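Local structure of transcriptional regulator, TetR family (Thermus thermophilus, 3VPR) at residues A13-T17 against P95-T99; S55-K60 against T115-R119; A78-F82 against N125-L130; M83-R88 against R169-R175. The protein represses transcription, probably by binding control regions of its target genes through a helix-turn-helix motif. One frame throughout, in Å; residues are numbered along the deposited sequence.

In the fold
All four contacts join helices of an all-helical chain, each between segments at least 43 residues apart; the four first segments come in order, followed by their four partners in the same order. Interaction 1 ties helix 4-19, of the DNA-binding region, to helix 94-103. Its centre lies about 14 Å from that of interaction 2, and the two touch where Phe96 packs on Leu57 and Ala58. Interactions 2 and 3 share helix 109-135 (centres about 18 Å apart), and interactions 3 and 4 share helix 75-92 (about 14 Å). Interactions 1 and 3 lie on opposite sides of the chain's centre. Helix pairs thus connect the DNA-binding end with the regulatory domain.

Interaction 1 of 4, residues A13-T17 against P95-T99; sequences AKLFT and PFFVT
Ala13 meets helix 94-103 through its methyl group, which sits almost squarely over one face of the Phe96 ring. In this CH-pi contact CB of Ala13 is 4.2 Å from the centroid of the Phe96 ring and 5° off the ring normal. The carbonyl O of Ala13, directed along its own helix, lies at the interface, 3.1 Å from OG1 of Thr99, at an angle too poor for a hydrogen bond. Lys14 takes a marginal part; the aliphatic root of its side chain passes Pro95, with CG 4.2 Å from CB of the proline, while the extended remainder leads off from the interface. These residues lie on the first helix of the TetR-type DNA-binding domain, ahead of the predicted helix-turn-helix, and their partners belong to the regulatory domain. In some relatives, such as TetR itself, the corresponding junction carries ligand-induced movement to the DNA-binding heads; a similar role here is possible but not established. Phe16 comes next, its CB against the hydroxyl of Thr99 and its CD2 against the methyl CG2 of Thr99 at 3.7 Å; Tyr21 meets the same ring edge-to-face. Thr17 crosses Val98 at about a right angle, its OG1 3.5 Å from CB of Val98 and its methyl CG2 against CG1 of Val98. With OG1 beside its own backbone N (chi1 -67°), its hydroxyl turns back to donate to Ala13 O at 2.9 Å. Thr17 N also grips that carbonyl, from the opposite face of its plane. Thr99 repeats the pattern, its OG1 donating to Pro95 O at 2.9 Å.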
# COMPACT_ATOMS: atom_id res chain seq x y z
N ALA A 13 -12.96 -10.97 12.24
CA ALA A 13 -11.83 -10.55 11.43
C ALA A 13 -11.67 -11.47 10.20
O ALA A 13 -11.43 -10.99 9.10
CB ALA A 13 -10.55 -10.54 12.25
N LYS A 14 -11.79 -12.78 10.40
CA LYS A 14 -11.66 -13.70 9.27
C LYS A 14 -12.81 -13.53 8.28
O LYS A 14 -12.61 -13.52 7.08
CB LYS A 14 -11.64 -15.15 9.74
CG LYS A 14 -10.42 -15.55 10.53
CD LYS A 14 -10.52 -17.01 10.93
CE LYS A 14 -9.37 -17.41 11.85
NZ LYS A 14 -9.47 -18.85 12.24
N LEU A 15 -14.02 -13.38 8.80
CA LEU A 15 -15.18 -13.23 7.93
C LEU A 15 -15.09 -11.95 7.11
O LEU A 15 -15.39 -11.95 5.93
CB LEU A 15 -16.48 -13.26 8.75
CG LEU A 15 -17.74 -13.11 7.91
CD1 LEU A 15 -17.79 -14.22 6.87
CD2 LEU A 15 -18.96 -13.15 8.81
N PHE A 16 -14.64 -10.87 7.74
CA PHE A 16 -14.50 -9.60 7.04
C PHE A 16 -13.43 -9.74 5.96
O PHE A 16 -13.54 -9.14 4.89
CB PHE A 16 -14.09 -8.47 7.99
CG PHE A 16 -15.16 -8.09 8.98
CD1 PHE A 16 -16.50 -8.19 8.66
CD2 PHE A 16 -14.80 -7.58 10.23
CE1 PHE A 16 -17.49 -7.79 9.57
CE2 PHE A 16 -15.77 -7.17 11.14
CZ PHE A 16 -17.12 -7.28 10.81
N THR A 17 -12.39 -10.51 6.24
CA THR A 17 -11.32 -10.73 5.27
C THR A 17 -11.85 -11.54 4.08
O THR A 17 -11.46 -11.31 2.94
CB THR A 17 -10.14 -11.48 5.92
OG1 THR A 17 -9.51 -10.64 6.89
CG2 THR A 17 -9.10 -11.90 4.86
N PRO A 95 -5.47 -11.76 9.22
CA PRO A 95 -6.86 -11.31 9.07
C PRO A 95 -7.22 -9.98 9.75
O PRO A 95 -8.07 -9.24 9.26
CB PRO A 95 -7.68 -12.50 9.60
CG PRO A 95 -6.71 -13.28 10.45
CD PRO A 95 -5.40 -13.14 9.75
N PHE A 96 -6.58 -9.68 10.88
CA PHE A 96 -6.85 -8.41 11.57
C PHE A 96 -6.36 -7.23 10.74
O PHE A 96 -6.97 -6.15 10.76
CB PHE A 96 -6.16 -8.37 12.93
CG PHE A 96 -6.79 -9.27 13.96
CD1 PHE A 96 -6.47 -10.62 14.00
CD2 PHE A 96 -7.70 -8.76 14.87
CE1 PHE A 96 -7.05 -11.45 14.96
CE2 PHE A 96 -8.29 -9.58 15.84
CZ PHE A 96 -7.97 -10.93 15.88
N PHE A 97 -5.25 -7.42 10.04
CA PHE A 97 -4.68 -6.36 9.21
C PHE A 97 -5.50 -6.13 7.96
O PHE A 97 -5.70 -4.99 7.55
CB PHE A 97 -3.23 -6.71 8.87
CG PHE A 97 -2.28 -6.39 9.98
CD1 PHE A 97 -1.69 -5.13 10.06
CD2 PHE A 97 -2.03 -7.31 10.98
CE1 PHE A 97 -0.86 -4.80 11.14
CE2 PHE A 97 -1.21 -6.98 12.06
CZ PHE A 97 -0.63 -5.73 12.14
N VAL A 98 -5.97 -7.21 7.35
CA VAL A 98 -6.79 -7.09 6.16
C VAL A 98 -8.08 -6.35 6.55
O VAL A 98 -8.61 -5.55 5.78
CB VAL A 98 -7.14 -8.47 5.57
CG1 VAL A 98 -8.14 -8.31 4.41
CG2 VAL A 98 -5.86 -9.15 5.07
N THR A 99 -8.56 -6.61 7.75
CA THR A 99 -9.79 -5.96 8.21
C THR A 99 -9.56 -4.47 8.46
O THR A 99 -10.32 -3.62 7.98
CB THR A 99 -10.31 -6.60 9.52
OG1 THR A 99 -10.68 -7.97 9.28
CG2 THR A 99 -11.53 -5.84 10.04

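Interaction 2 of 4, residues S55-K60 against T115-R119; sequences SLLALK and TIALR
Leu59 and Leu118 carry most of this contact, which is mainly apolar; no hydrogen bond joins the two segments. The helices run nearly parallel, their short axes at 15°, and approach to 9.6 Å. In the apolar group, Leu118 sends CD1 into a three-sided seat. CB of Leu59 lies 3.9 Å from CD1 of Leu118, CG of Lys60 comes to 3.7 Å from the same methyl, and CD1 of Leu56 reaches it at 3.9 Å. Lys60 therefore contributes the aliphatic base of its side chain while the rest extends away. Leu56 meets Leu118 at about a right angle, and its chi1 of -130° departs from a staggered value.

The pair Leu59-Thr115 stands apart for its closeness. Leu59 holds CG beside its backbone N (chi1 -68°), and from there CD1 presses on CG2 of Thr115 at 3.2 Å. That is closer than normal van der Waals contact, so the exact distance is doubtful.

The hydroxyls nearby serve their own helices: Ser55 OG bonds to Leu51 O, and Thr115 OG1 bonds weakly to Asn111 O. In this TetR-type regulatory domain, helix 94-103 packs against the same part of helix 47-70, with Met100 touching Ser55 and Leu59 and Phe96 touching Leu57 and Ala58, while Val63, a turn farther along helix 47-70, extends the cover on Leu118.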
# COMPACT_ATOMS: atom_id res chain seq x y z
N SER A 55 -9.23 -3.43 14.82
CA SER A 55 -8.17 -2.50 14.41
C SER A 55 -7.23 -2.20 15.57
O SER A 55 -6.01 -2.26 15.42
CB SER A 55 -8.79 -1.20 13.90
OG SER A 55 -9.59 -1.45 12.76
N LEU A 56 -7.80 -1.90 16.73
CA LEU A 56 -7.01 -1.63 17.93
C LEU A 56 -6.08 -2.81 18.23
O LEU A 56 -4.88 -2.63 18.38
CB LEU A 56 -7.96 -1.40 19.11
CG LEU A 56 -7.77 -0.17 20.00
CD1 LEU A 56 -7.67 1.09 19.15
CD2 LEU A 56 -8.95 -0.08 20.97
N LEU A 57 -6.65 -4.01 18.30
CA LEU A 57 -5.86 -5.23 18.57
C LEU A 57 -4.66 -5.36 17.63
O LEU A 57 -3.55 -5.70 18.05
CB LEU A 57 -6.76 -6.47 18.43
CG LEU A 57 -6.17 -7.85 18.71
CD1 LEU A 57 -7.29 -8.78 19.16
CD2 LEU A 57 -5.46 -8.41 17.46
N ALA A 58 -4.88 -5.09 16.35
CA ALA A 58 -3.80 -5.18 15.39
C ALA A 58 -2.77 -4.06 15.59
O ALA A 58 -1.58 -4.33 15.60
CB ALA A 58 -4.36 -5.13 13.96
N LEU A 59 -3.25 -2.82 15.75
CA LEU A 59 -2.37 -1.67 15.92
C LEU A 59 -1.62 -1.63 17.25
O LEU A 59 -0.46 -1.22 17.29
CB LEU A 59 -3.15 -0.36 15.72
CG LEU A 59 -3.61 -0.16 14.27
CD1 LEU A 59 -4.60 0.99 14.18
CD2 LEU A 59 -2.40 0.09 13.40
N LYS A 60 -2.27 -2.06 18.33
CA LYS A 60 -1.62 -2.08 19.64
C LYS A 60 -0.52 -3.12 19.64
O LYS A 60 0.57 -2.89 20.15
CB LYS A 60 -2.62 -2.39 20.76
CG LYS A 60 -3.46 -1.19 21.19
CD LYS A 60 -4.39 -1.53 22.36
CE LYS A 60 -5.11 -0.30 22.89
NZ LYS A 60 -6.10 -0.64 23.95
N THR A 115 -7.17 5.11 16.57
CA THR A 115 -6.54 4.18 15.66
C THR A 115 -5.38 4.83 14.90
O THR A 115 -4.27 4.30 14.88
CB THR A 115 -7.58 3.66 14.66
OG1 THR A 115 -8.38 2.66 15.31
CG2 THR A 115 -6.91 3.08 13.44
N ILE A 116 -5.64 5.98 14.28
CA ILE A 116 -4.61 6.69 13.53
C ILE A 116 -3.52 7.14 14.48
O ILE A 116 -2.35 7.19 14.12
CB ILE A 116 -5.21 7.93 12.80
CG1 ILE A 116 -6.30 7.50 11.82
CG2 ILE A 116 -4.11 8.67 12.04
CD1 ILE A 116 -5.84 6.51 10.76
N ALA A 117 -3.90 7.46 15.71
CA ALA A 117 -2.93 7.89 16.71
C ALA A 117 -1.96 6.73 17.00
O ALA A 117 -0.80 6.95 17.32
CB ALA A 117 -3.64 8.33 18.00
N LEU A 118 -2.44 5.49 16.89
CA LEU A 118 -1.58 4.33 17.12
C LEU A 118 -0.67 4.12 15.90
O LEU A 118 0.51 3.76 16.04
CB LEU A 118 -2.41 3.07 17.38
CG LEU A 118 -2.93 2.94 18.82
CD1 LEU A 118 -3.85 1.73 18.91
CD2 LEU A 118 -1.77 2.79 19.80
N ARG A 119 -1.21 4.36 14.71
CA ARG A 119 -0.43 4.24 13.49
C ARG A 119 0.66 5.33 13.52
O ARG A 119 1.82 5.05 13.26
CB ARG A 119 -1.32 4.44 12.26
CG ARG A 119 -0.59 4.39 10.95
CD ARG A 119 -1.33 5.19 9.88
NE ARG A 119 -1.13 6.63 10.04
CZ ARG A 119 -1.76 7.55 9.30
NH1 ARG A 119 -2.62 7.18 8.36
NH2 ARG A 119 -1.51 8.84 9.50

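Interaction 3 of 4, residues A78-F82 against N125-L130; sequences ALRRF and NLRAIL
Leu126 lies over one face of the Phe82 ring, between two antiparallel helices of the all-helical TetR-type regulatory domain; no hydrogen bond joins the two segments. The short axes stand 157° apart and approach to 10.1 Å, a spacing that large aliphatic and aromatic groups can bridge.

The aromatic contact is of the CH-pi kind. CD1 of Leu126 lies 4.1 Å from the centroid of the Phe82 ring, 18° off its normal, and is displaced toward the rim. CB of Leu126 supports the same ring near its far end, 3.8 Å from CZ of Phe82. With CG anti to the backbone N (chi1 -180°), Phe82 extends across the gap, and the two side chains meet at about a right angle. His122, one turn before Leu126, also stacks with the ring.

The remaining contacts are between aliphatic groups. Ile129 divides its work between two branches: CG2 packs on CB of Ala78 at 3.9 Å, while CD1, at the end of the other branch, approaches CB of Phe82 at 4.1 Å. Leu79 points its CD1 between two leucines of helix 109-135, and the nearer of these is Leu126. Leu185 of the second subunit packs on both Leu79 and Leu130, which places this edge of the core beside the dimer partner. Helix 47-70 adds Ala69 against Phe82 and Ile129, and helix 144-161 adds Val151 and Leu152 against Leu126. At the meeting of the leucines, CD1 of Leu79 is 3.6 Å from CD1 of Leu126 and 4.1 Å from CD2 of Leu130.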
# COMPACT_ATOMS: atom_id res chain seq x y z
N ALA A 78 18.54 -2.05 15.69
CA ALA A 78 17.25 -1.60 16.16
C ALA A 78 16.29 -1.49 14.98
O ALA A 78 15.09 -1.79 15.09
CB ALA A 78 17.39 -0.24 16.85
N LEU A 79 16.81 -1.05 13.84
CA LEU A 79 15.97 -0.91 12.66
C LEU A 79 15.56 -2.29 12.16
O LEU A 79 14.41 -2.50 11.78
CB LEU A 79 16.72 -0.15 11.55
CG LEU A 79 15.96 -0.02 10.22
CD1 LEU A 79 14.70 0.81 10.43
CD2 LEU A 79 16.86 0.62 9.17
N ARG A 80 16.49 -3.24 12.18
CA ARG A 80 16.19 -4.59 11.70
C ARG A 80 15.14 -5.28 12.55
O ARG A 80 14.22 -5.93 12.03
CB ARG A 80 17.47 -5.44 11.65
CG ARG A 80 17.24 -6.85 11.06
CD ARG A 80 18.55 -7.60 10.81
NE ARG A 80 19.18 -8.11 12.03
CZ ARG A 80 18.74 -9.16 12.74
NH1 ARG A 80 17.66 -9.82 12.36
NH2 ARG A 80 19.39 -9.53 13.83
N ARG A 81 15.26 -5.14 13.87
CA ARG A 81 14.31 -5.76 14.76
C ARG A 81 12.94 -5.12 14.56
O ARG A 81 11.93 -5.80 14.53
CB ARG A 81 14.76 -5.61 16.21
CG ARG A 81 16.17 -6.14 16.44
CD ARG A 81 16.32 -6.72 17.83
NE ARG A 81 15.59 -7.98 17.94
CZ ARG A 81 15.07 -8.44 19.08
NH1 ARG A 81 15.19 -7.74 20.20
NH2 ARG A 81 14.41 -9.59 19.08
N PHE A 82 12.91 -3.81 14.41
CA PHE A 82 11.64 -3.15 14.19
C PHE A 82 10.95 -3.74 12.95
O PHE A 82 9.80 -4.16 13.00
CB PHE A 82 11.84 -1.66 14.02
CG PHE A 82 10.57 -0.89 13.78
CD1 PHE A 82 9.97 -0.86 12.53
CD2 PHE A 82 9.99 -0.16 14.82
CE1 PHE A 82 8.81 -0.10 12.31
CE2 PHE A 82 8.84 0.59 14.61
CZ PHE A 82 8.24 0.62 13.36
N ASN A 125 7.97 6.04 16.30
CA ASN A 125 9.00 5.22 16.94
C ASN A 125 10.07 4.85 15.91
O ASN A 125 11.26 4.74 16.23
CB ASN A 125 8.40 3.94 17.53
CG ASN A 125 7.60 4.19 18.80
OD1 ASN A 125 7.95 5.07 19.59
ND2 ASN A 125 6.53 3.42 19.00
N LEU A 126 9.64 4.65 14.66
CA LEU A 126 10.58 4.29 13.61
C LEU A 126 11.48 5.50 13.35
O LEU A 126 12.69 5.37 13.22
CB LEU A 126 9.85 3.89 12.32
CG LEU A 126 10.73 3.56 11.10
CD1 LEU A 126 11.73 2.48 11.47
CD2 LEU A 126 9.84 3.10 9.93
N ARG A 127 10.87 6.67 13.29
CA ARG A 127 11.60 7.90 13.06
C ARG A 127 12.64 8.12 14.15
O ARG A 127 13.76 8.55 13.87
CB ARG A 127 10.65 9.10 13.01
CG ARG A 127 9.69 9.06 11.83
CD ARG A 127 8.95 10.38 11.66
NE ARG A 127 7.98 10.32 10.57
CZ ARG A 127 7.16 11.31 10.23
NH1 ARG A 127 7.19 12.45 10.91
NH2 ARG A 127 6.31 11.16 9.23
N ALA A 128 12.27 7.81 15.39
CA ALA A 128 13.19 7.97 16.51
C ALA A 128 14.42 7.08 16.32
O ALA A 128 15.53 7.49 16.61
CB ALA A 128 12.50 7.63 17.85
N ILE A 129 14.21 5.86 15.82
CA ILE A 129 15.34 4.95 15.58
C ILE A 129 16.23 5.51 14.47
O ILE A 129 17.45 5.52 14.59
CB ILE A 129 14.86 3.55 15.16
CG1 ILE A 129 14.12 2.87 16.31
CG2 ILE A 129 16.04 2.70 14.71
CD1 ILE A 129 13.56 1.50 15.95
N LEU A 130 15.62 5.98 13.39
CA LEU A 130 16.38 6.53 12.27
C LEU A 130 17.10 7.81 12.69
O LEU A 130 18.28 7.99 12.38
CB LEU A 130 15.44 6.83 11.10
CG LEU A 130 14.74 5.60 10.51
CD1 LEU A 130 13.68 6.03 9.50
CD2 LEU A 130 15.79 4.69 9.87

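Interaction 4 of 4, residues M83-R88 against R169-R175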
# COMPACT_ATOMS: atom_id res chain seq x y z
N MSE A 83 11.69 -3.80 11.84
CA MSE A 83 11.13 -4.30 10.59
C MSE A 83 10.67 -5.76 10.67
O MSE A 83 9.59 -6.10 10.18
CB MSE A 83 12.14 -4.11 9.45
CG MSE A 83 12.44 -2.64 9.18
SE MSE A 83 13.85 -2.35 7.86
CE MSE A 83 12.85 -2.88 6.25
N GLU A 84 11.48 -6.61 11.30
CA GLU A 84 11.13 -8.02 11.43
C GLU A 84 9.96 -8.27 12.38
O GLU A 84 9.09 -9.08 12.09
CB GLU A 84 12.35 -8.83 11.86
CG GLU A 84 13.36 -8.99 10.73
CD GLU A 84 14.50 -9.93 11.07
OE1 GLU A 84 14.23 -11.08 11.47
OE2 GLU A 84 15.67 -9.52 10.92
N ALA A 85 9.94 -7.57 13.51
CA ALA A 85 8.86 -7.72 14.47
C ALA A 85 7.56 -7.27 13.79
O ALA A 85 6.52 -7.90 13.95
CB ALA A 85 9.13 -6.87 15.73
N HIS A 86 7.63 -6.18 13.03
CA HIS A 86 6.46 -5.66 12.32
C HIS A 86 5.90 -6.72 11.37
O HIS A 86 4.72 -7.04 11.42
CB HIS A 86 6.84 -4.40 11.54
CG HIS A 86 5.72 -3.81 10.73
ND1 HIS A 86 5.28 -2.51 10.91
CD2 HIS A 86 4.97 -4.32 9.73
CE1 HIS A 86 4.31 -2.26 10.05
NE2 HIS A 86 4.10 -3.34 9.32
N ALA A 87 6.77 -7.25 10.52
CA ALA A 87 6.40 -8.27 9.53
C ALA A 87 5.92 -9.57 10.16
O ALA A 87 5.02 -10.22 9.65
CB ALA A 87 7.59 -8.54 8.59
N ARG A 88 6.55 -9.97 11.26
CA ARG A 88 6.14 -11.20 11.93
C ARG A 88 4.75 -11.02 12.52
O ARG A 88 3.88 -11.87 12.34
CB ARG A 88 7.13 -11.58 13.04
CG ARG A 88 6.59 -12.67 13.94
CD ARG A 88 7.63 -13.21 14.90
NE ARG A 88 8.43 -14.26 14.29
CZ ARG A 88 9.27 -15.05 14.96
NH1 ARG A 88 9.41 -14.94 16.27
NH2 ARG A 88 9.95 -15.97 14.30
N ARG A 169 8.56 -16.52 4.22
CA ARG A 169 8.39 -15.99 5.57
C ARG A 169 8.42 -14.46 5.55
O ARG A 169 9.41 -13.87 5.13
CB ARG A 169 9.49 -16.54 6.48
CG ARG A 169 9.22 -16.36 7.97
CD ARG A 169 10.40 -16.87 8.79
NE ARG A 169 10.11 -16.91 10.22
CZ ARG A 169 9.23 -17.73 10.78
NH1 ARG A 169 8.55 -18.59 10.04
NH2 ARG A 169 9.03 -17.69 12.09
N ALA A 170 7.34 -13.84 6.01
CA ALA A 170 7.24 -12.39 6.04
C ALA A 170 8.44 -11.74 6.71
O ALA A 170 8.94 -10.70 6.29
CB ALA A 170 5.97 -11.97 6.74
N GLU A 171 8.92 -12.38 7.78
CA GLU A 171 10.06 -11.86 8.51
C GLU A 171 11.37 -11.97 7.71
O GLU A 171 12.26 -11.12 7.85
CB GLU A 171 10.16 -12.60 9.84
CG GLU A 171 11.48 -12.47 10.56
CD GLU A 171 11.37 -12.91 12.00
OE1 GLU A 171 10.72 -13.95 12.25
OE2 GLU A 171 11.93 -12.22 12.88
N GLU A 172 11.51 -13.01 6.89
CA GLU A 172 12.72 -13.17 6.09
C GLU A 172 12.73 -12.11 5.00
O GLU A 172 13.76 -11.52 4.70
CB GLU A 172 12.81 -14.57 5.50
CG GLU A 172 13.18 -15.65 6.52
CD GLU A 172 14.58 -15.48 7.09
OE1 GLU A 172 15.56 -15.73 6.35
OE2 GLU A 172 14.72 -15.08 8.27
N VAL A 173 11.56 -11.87 4.43
CA VAL A 173 11.40 -10.84 3.41
C VAL A 173 11.82 -9.51 4.06
O VAL A 173 12.54 -8.70 3.47
CB VAL A 173 9.91 -10.71 3.00
CG1 VAL A 173 9.73 -9.49 2.10
CG2 VAL A 173 9.45 -11.98 2.32
N ALA A 174 11.36 -9.30 5.29
CA ALA A 174 11.68 -8.08 6.02
C ALA A 174 13.18 -7.96 6.24
O ALA A 174 13.73 -6.85 6.25
CB ALA A 174 10.96 -8.07 7.35
N ARG A 175 13.85 -9.10 6.40
CA ARG A 175 15.29 -9.08 6.62
C ARG A 175 16.03 -8.68 5.35
O ARG A 175 17.02 -7.94 5.40
CB ARG A 175 15.78 -10.45 7.10
CG ARG A 175 17.25 -10.46 7.47
CD ARG A 175 17.61 -11.69 8.28
NE ARG A 175 16.81 -11.80 9.49
CZ ARG A 175 16.96 -12.74 10.42
NH1 ARG A 175 16.18 -12.75 11.49
NH2 ARG A 175 17.91 -13.66 10.28
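The guanidinium of Arg175 receives the carboxylate of Glu84 at its edge, while OE2 of Glu172 lies over the centre of one face. The grip is side-on. NH1 of Arg175 gives a nearly straight bond (167°) of 2.6 Å to the syn lone pair of Glu84 OE1, whereas NE of Arg175 reaches Glu84 OE2 at 2.9 Å from above the carboxylate plane. The planes of the two groups are 49° apart. A bend at chi3 (-58°) brings NE and NH1 of Arg175 to the carboxylate. Arg80, one turn back on helix 75-92, forms a second salt bridge to Glu84 OE2.

The Arg88 guanidinium has OE2 of Glu171 over one face, and its NH2 forms a salt bridge with OE1 of Glu171 at 3.0 Å. Arg169 completes this network by a long bridge to the same OE1, although its side chain is poorly ordered and its close approach to Arg88 is doubtful. OE1 of Glu84 is 2.9 Å from OE2 of Glu171; the surrounding arginines would probably ease the like charge, and a shared proton cannot be excluded.

Beneath the charges, this antiparallel helix pair of the TetR-type regulatory domain lies 7.9 Å apart between short axes, a close approach that the small alanines lining the interface permit. CB of Ala87 touches CB of Ala174 at 3.6 Å and O of Ala170 at 3.4 Å. CB of Ala174 also rests on O of Met83, at 3.7 Å. Met158 of helix 144-161 packs on Ala170.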